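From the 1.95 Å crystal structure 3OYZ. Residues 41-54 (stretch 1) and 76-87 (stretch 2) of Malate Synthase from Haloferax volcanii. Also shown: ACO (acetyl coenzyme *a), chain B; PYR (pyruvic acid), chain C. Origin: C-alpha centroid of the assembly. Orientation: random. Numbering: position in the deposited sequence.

Stretch 1 41-54: QAPDVWVPDNEDAT
Stretch 2 76-87: EFPGEIHPRMVW

Two extended segments of one chain lie side by side as a short parallel strand pairing that ends in a charged cluster around Arg84, burying 899 Å² in total. The register runs in step, Val45 opposite Glu80 (CA-CA 4.8 Å), Trp46 opposite Ile81 (5.0 Å) and Asp49 opposite Arg84 (4.8 Å). Hydrogen bonds fix it: Glu80 N to Asp44 O at 2.8 Å, Trp46 N to Glu80 O at 2.8 Å and His82 N to Trp46 O at 3.1 Å, the last two nearly linear at 171°. Phi/psi values of -112/133 for Trp46 and -108/125 for Ile81 are those of extended chain. Further along, Arg84 N donates to Pro48 O (2.9 Å) and Asn50 N to Arg84 O (3.0 Å, 134°).

At the start, Gly79 permits close approach: its CA lies 3.6 Å from Pro43 O, and an ideal CB would fall 2.1 Å from that oxygen. Val45 and Glu80 share one face of the sheet, Trp46 and Ile81 the other. Trp46 (chi1 176°, chi2 41°) meets Phe77 (chi1 t, chi2 70°) obliquely, with ring planes at 41° and centroids 5.2 Å apart; Ile81 CD1 sits at the indole edge, 4.0 Å from Trp46 CE3.

Arg84 (chi1 t, chi2 t, chi3 p, chi4 160°) makes a two-point salt bridge with Asp49 (chi1 t): NE to OD1 at 2.8 Å and NH2 to OD2 at 2.7 Å. Glu51 OE1 instead lies over one guanidinium face, 3.2 Å from Arg84 NH2, so this salt bridge rests on charge alone. The guanidinium edge also serves the ligands, Arg84 NH1 donating to pyruvate O3 (2.8 Å) and Arg84 NH2 to the acetyl-CoA atom O (2.9 Å). Asp49 OD1 additionally accepts from Glu51 N (2.9 Å), bracing the type I turn Glu51-Thr54.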

# COMPACT_ATOMS: atom_id res chain seq x y z
N GLN A 41 -4.06 -34.21 -1.58
CA GLN A 41 -4.67 -33.90 -2.85
C GLN A 41 -5.97 -33.13 -2.65
O GLN A 41 -6.53 -32.65 -3.63
CB GLN A 41 -5.02 -35.19 -3.63
CG GLN A 41 -3.91 -35.71 -4.56
CD GLN A 41 -4.22 -37.13 -4.98
OE1 GLN A 41 -3.75 -38.03 -4.31
NE2 GLN A 41 -5.09 -37.36 -5.96
N ALA A 42 -6.51 -33.12 -1.42
CA ALA A 42 -7.84 -32.52 -1.21
C ALA A 42 -7.69 -31.12 -0.60
O ALA A 42 -6.86 -30.92 0.27
CB ALA A 42 -8.67 -33.37 -0.31
N PRO A 43 -8.53 -30.17 -1.04
CA PRO A 43 -8.32 -28.77 -0.58
C PRO A 43 -8.91 -28.51 0.79
O PRO A 43 -9.89 -29.16 1.16
CB PRO A 43 -8.91 -27.95 -1.73
CG PRO A 43 -10.08 -28.80 -2.21
CD PRO A 43 -9.49 -30.26 -2.15
N ASP A 44 -8.37 -27.58 1.59
CA ASP A 44 -9.09 -27.16 2.81
C ASP A 44 -10.49 -26.62 2.48
O ASP A 44 -11.45 -26.82 3.23
CB ASP A 44 -8.26 -26.08 3.51
CG ASP A 44 -7.03 -26.64 4.14
OD1 ASP A 44 -7.09 -27.83 4.56
OD2 ASP A 44 -6.02 -25.90 4.23
N VAL A 45 -10.66 -25.97 1.35
CA VAL A 45 -11.95 -25.38 0.99
C VAL A 45 -12.15 -25.71 -0.45
O VAL A 45 -11.33 -25.39 -1.30
CB VAL A 45 -12.04 -23.79 1.25
CG1 VAL A 45 -13.23 -23.25 0.57
CG2 VAL A 45 -12.29 -23.57 2.68
N TRP A 46 -13.28 -26.34 -0.74
CA TRP A 46 -13.54 -26.70 -2.09
C TRP A 46 -14.71 -25.87 -2.59
O TRP A 46 -15.71 -25.77 -1.91
CB TRP A 46 -13.91 -28.22 -2.15
CG TRP A 46 -14.29 -28.61 -3.57
CD1 TRP A 46 -13.68 -28.21 -4.72
CD2 TRP A 46 -15.38 -29.44 -3.97
NE1 TRP A 46 -14.34 -28.74 -5.82
CE2 TRP A 46 -15.41 -29.46 -5.37
CE3 TRP A 46 -16.35 -30.19 -3.26
CZ2 TRP A 46 -16.31 -30.27 -6.11
CZ3 TRP A 46 -17.34 -30.89 -4.00
CH2 TRP A 46 -17.29 -30.93 -5.40
N VAL A 47 -14.59 -25.29 -3.76
CA VAL A 47 -15.59 -24.37 -4.28
C VAL A 47 -16.21 -24.84 -5.60
O VAL A 47 -15.71 -24.55 -6.69
CB VAL A 47 -14.90 -22.96 -4.46
CG1 VAL A 47 -15.90 -21.89 -4.86
CG2 VAL A 47 -14.26 -22.61 -3.12
N PRO A 48 -17.34 -25.56 -5.52
CA PRO A 48 -17.97 -25.74 -6.82
C PRO A 48 -18.40 -24.40 -7.39
O PRO A 48 -19.22 -23.71 -6.79
CB PRO A 48 -19.26 -26.49 -6.46
CG PRO A 48 -18.91 -27.34 -5.25
CD PRO A 48 -17.93 -26.43 -4.46
N ASP A 49 -17.95 -24.09 -8.58
CA ASP A 49 -18.04 -22.75 -9.11
C ASP A 49 -19.05 -22.54 -10.17
O ASP A 49 -18.69 -22.64 -11.33
CB ASP A 49 -16.66 -22.32 -9.57
CG ASP A 49 -16.56 -20.86 -9.90
OD1 ASP A 49 -17.54 -20.13 -9.67
OD2 ASP A 49 -15.53 -20.47 -10.48
N ASN A 50 -20.25 -22.09 -9.78
CA ASN A 50 -21.27 -21.70 -10.72
C ASN A 50 -21.11 -20.38 -11.43
O ASN A 50 -21.98 -20.00 -12.22
CB ASN A 50 -22.65 -21.78 -10.06
CG ASN A 50 -23.71 -22.37 -11.03
OD1 ASN A 50 -23.44 -23.35 -11.75
ND2 ASN A 50 -24.89 -21.79 -11.05
N GLU A 51 -20.01 -19.67 -11.14
CA GLU A 51 -19.79 -18.36 -11.75
C GLU A 51 -18.76 -18.50 -12.85
O GLU A 51 -19.04 -19.27 -13.79
CB GLU A 51 -19.38 -17.29 -10.72
CG GLU A 51 -19.49 -15.88 -11.30
CD GLU A 51 -18.25 -15.03 -11.03
OE1 GLU A 51 -17.15 -15.56 -10.90
OE2 GLU A 51 -18.32 -13.79 -11.04
N ASP A 52 -17.59 -17.85 -12.75
CA ASP A 52 -16.71 -17.79 -13.94
C ASP A 52 -16.13 -19.13 -14.45
O ASP A 52 -15.69 -19.21 -15.59
CB ASP A 52 -15.70 -16.64 -13.97
CG ASP A 52 -16.41 -15.27 -14.22
OD1 ASP A 52 -17.65 -15.22 -14.40
OD2 ASP A 52 -15.79 -14.20 -14.34
N ALA A 53 -16.13 -20.16 -13.63
CA ALA A 53 -15.69 -21.48 -14.12
C ALA A 53 -16.64 -22.14 -15.11
O ALA A 53 -16.23 -23.03 -15.85
CB ALA A 53 -15.44 -22.42 -12.94
N THR A 54 -17.88 -21.64 -15.14
CA THR A 54 -19.03 -22.26 -15.80
C THR A 54 -19.60 -21.31 -16.85
O THR A 54 -19.84 -20.12 -16.61
CB THR A 54 -20.09 -22.68 -14.79
OG1 THR A 54 -19.43 -23.50 -13.82
CG2 THR A 54 -21.20 -23.47 -15.44
N GLU A 76 -18.45 -37.39 2.95
CA GLU A 76 -17.08 -37.73 3.40
C GLU A 76 -16.05 -36.85 2.70
O GLU A 76 -14.89 -37.25 2.68
CB GLU A 76 -16.59 -39.19 3.16
CG GLU A 76 -17.21 -40.32 4.02
CD GLU A 76 -18.46 -40.79 3.34
OE1 GLU A 76 -18.58 -40.46 2.12
OE2 GLU A 76 -19.33 -41.38 4.02
N PHE A 77 -16.46 -35.75 2.06
CA PHE A 77 -15.43 -34.86 1.51
C PHE A 77 -14.62 -34.37 2.70
O PHE A 77 -15.23 -33.97 3.70
CB PHE A 77 -16.06 -33.69 0.77
CG PHE A 77 -15.04 -32.83 0.12
CD1 PHE A 77 -14.34 -33.31 -0.98
CD2 PHE A 77 -14.73 -31.57 0.64
CE1 PHE A 77 -13.34 -32.57 -1.58
CE2 PHE A 77 -13.72 -30.83 0.05
CZ PHE A 77 -13.01 -31.32 -1.03
N PRO A 78 -13.28 -34.45 2.69
CA PRO A 78 -12.74 -34.11 4.01
C PRO A 78 -12.52 -32.59 4.29
O PRO A 78 -12.23 -32.29 5.44
CB PRO A 78 -11.33 -34.70 3.99
CG PRO A 78 -10.93 -34.55 2.57
CD PRO A 78 -12.21 -34.81 1.74
N GLY A 79 -12.45 -31.74 3.27
CA GLY A 79 -12.35 -30.27 3.48
C GLY A 79 -13.71 -29.61 3.66
O GLY A 79 -14.67 -30.28 4.02
N GLU A 80 -13.86 -28.29 3.45
CA GLU A 80 -15.19 -27.67 3.66
C GLU A 80 -15.70 -27.35 2.31
O GLU A 80 -14.91 -26.93 1.47
CB GLU A 80 -15.05 -26.36 4.48
CG GLU A 80 -14.77 -26.57 5.99
CD GLU A 80 -14.83 -25.24 6.80
OE1 GLU A 80 -15.26 -24.22 6.20
OE2 GLU A 80 -14.54 -25.20 8.02
N ILE A 81 -17.02 -27.41 2.11
CA ILE A 81 -17.60 -27.11 0.83
C ILE A 81 -18.37 -25.73 0.86
O ILE A 81 -19.30 -25.50 1.63
CB ILE A 81 -18.55 -28.24 0.35
CG1 ILE A 81 -17.89 -29.66 0.48
CG2 ILE A 81 -19.09 -27.97 -1.07
CD1 ILE A 81 -18.82 -30.80 -0.15
N HIS A 82 -18.01 -24.85 -0.06
CA HIS A 82 -18.58 -23.48 -0.11
C HIS A 82 -18.74 -23.19 -1.57
O HIS A 82 -17.82 -22.64 -2.17
CB HIS A 82 -17.50 -22.52 0.46
CG HIS A 82 -17.23 -22.67 1.93
ND1 HIS A 82 -17.78 -21.83 2.88
CD2 HIS A 82 -16.36 -23.46 2.60
CE1 HIS A 82 -17.34 -22.16 4.07
NE2 HIS A 82 -16.43 -23.13 3.93
N PRO A 83 -19.90 -23.46 -2.22
CA PRO A 83 -20.01 -23.18 -3.64
C PRO A 83 -20.06 -21.67 -4.02
O PRO A 83 -20.58 -20.86 -3.22
CB PRO A 83 -21.41 -23.75 -3.98
CG PRO A 83 -21.68 -24.78 -3.01
CD PRO A 83 -21.07 -24.20 -1.71
N ARG A 84 -19.55 -21.29 -5.18
CA ARG A 84 -19.61 -19.89 -5.62
C ARG A 84 -20.87 -19.69 -6.46
O ARG A 84 -21.03 -20.36 -7.49
CB ARG A 84 -18.34 -19.46 -6.39
CG ARG A 84 -18.42 -17.97 -6.95
CD ARG A 84 -17.08 -17.36 -7.15
NE ARG A 84 -16.44 -17.84 -8.39
CZ ARG A 84 -15.45 -17.24 -9.03
NH1 ARG A 84 -14.89 -16.06 -8.65
NH2 ARG A 84 -15.05 -17.79 -10.16
N MET A 85 -21.70 -18.72 -6.06
CA MET A 85 -22.91 -18.32 -6.76
C MET A 85 -22.61 -17.11 -7.65
O MET A 85 -21.61 -16.37 -7.47
CB MET A 85 -23.98 -17.96 -5.70
CG MET A 85 -24.12 -19.10 -4.72
SD MET A 85 -25.23 -20.43 -5.38
CE MET A 85 -24.00 -21.44 -6.18
N VAL A 86 -23.54 -16.79 -8.54
CA VAL A 86 -23.31 -15.55 -9.30
C VAL A 86 -23.72 -14.33 -8.44
O VAL A 86 -24.52 -14.49 -7.52
CB VAL A 86 -24.04 -15.48 -10.66
CG1 VAL A 86 -23.48 -16.57 -11.58
CG2 VAL A 86 -25.55 -15.67 -10.49
N TRP A 87 -23.10 -13.18 -8.69
CA TRP A 87 -23.45 -11.92 -8.00
C TRP A 87 -22.83 -10.76 -8.76
O TRP A 87 -21.81 -10.88 -9.44
CB TRP A 87 -22.94 -11.93 -6.55
CG TRP A 87 -23.31 -10.73 -5.70
CD1 TRP A 87 -22.59 -9.54 -5.56
CD2 TRP A 87 -24.48 -10.60 -4.87
NE1 TRP A 87 -23.27 -8.71 -4.68
CE2 TRP A 87 -24.40 -9.34 -4.22
CE3 TRP A 87 -25.56 -11.46 -4.59
CZ2 TRP A 87 -25.37 -8.90 -3.33
CZ3 TRP A 87 -26.54 -11.04 -3.69
CH2 TRP A 87 -26.49 -9.71 -3.18
N1A ACO B . -11.80 -29.44 -10.81
C2A ACO B . -11.96 -30.77 -10.96
N3A ACO B . -11.15 -31.48 -11.76
C4A ACO B . -10.14 -30.92 -12.48
C5A ACO B . -9.94 -29.46 -12.33
C6A ACO B . -10.86 -28.71 -11.46
N6A ACO B . -10.67 -27.37 -11.39
N7A ACO B . -8.91 -29.12 -13.12
C8A ACO B . -8.49 -30.24 -13.74
N9A ACO B . -9.19 -31.32 -13.33
C1B ACO B . -8.93 -32.71 -13.82
C2B ACO B . -8.60 -32.62 -15.31
O2B ACO B . -9.82 -32.63 -16.05
C3B ACO B . -7.73 -33.84 -15.53
O3B ACO B . -8.68 -34.91 -15.58
P3B ACO B . -8.47 -36.37 -16.30
O7A ACO B . -8.20 -37.21 -15.07
O8A ACO B . -7.31 -36.06 -17.23
O9A ACO B . -9.74 -36.67 -17.06
C4B ACO B . -6.93 -33.90 -14.24
O4B ACO B . -7.77 -33.32 -13.23
C5B ACO B . -5.66 -33.07 -14.31
O5B ACO B . -5.97 -31.89 -15.06
P1A ACO B . -4.84 -30.90 -15.61
O1A ACO B . -3.98 -31.47 -16.69
O2A ACO B . -4.08 -30.50 -14.38
O3A ACO B . -5.52 -29.58 -16.22
P2A ACO B . -6.26 -29.58 -17.64
O4A ACO B . -7.04 -30.86 -17.49
O5A ACO B . -5.26 -29.11 -18.67
O6A ACO B . -7.32 -28.34 -17.61
CBP ACO B . -8.25 -26.19 -16.87
CCP ACO B . -7.00 -26.99 -17.25
CDP ACO B . -9.23 -26.14 -18.04
CEP ACO B . -7.79 -24.76 -16.60
CAP ACO B . -9.00 -26.79 -15.68
OAP ACO B . -7.99 -27.05 -14.71
C9P ACO B . -10.03 -25.87 -15.06
O9P ACO B . -11.08 -25.62 -15.65
N8P ACO B . -9.70 -25.33 -13.87
C7P ACO B . -10.65 -24.44 -13.21
C6P ACO B . -10.75 -23.05 -13.86
C5P ACO B . -11.55 -22.21 -12.88
O5P ACO B . -11.94 -22.71 -11.83
N4P ACO B . -11.73 -20.94 -13.23
C3P ACO B . -12.43 -19.95 -12.43
C2P ACO B . -11.65 -19.60 -11.16
S1P ACO B . -10.66 -18.27 -11.76
C ACO B . -11.57 -16.86 -11.82
O ACO B . -12.79 -16.84 -11.77
CH3 ACO B . -10.82 -15.57 -11.99
C PYR C . -10.98 -13.34 -10.50
O PYR C . -11.75 -12.45 -11.01
OXT PYR C . -9.71 -13.18 -10.38
CA PYR C . -11.60 -14.45 -9.94
O3 PYR C . -12.90 -14.55 -9.94
CB PYR C . -10.79 -15.49 -9.25
O HOH W 1 -20.85 -12.91 -11.13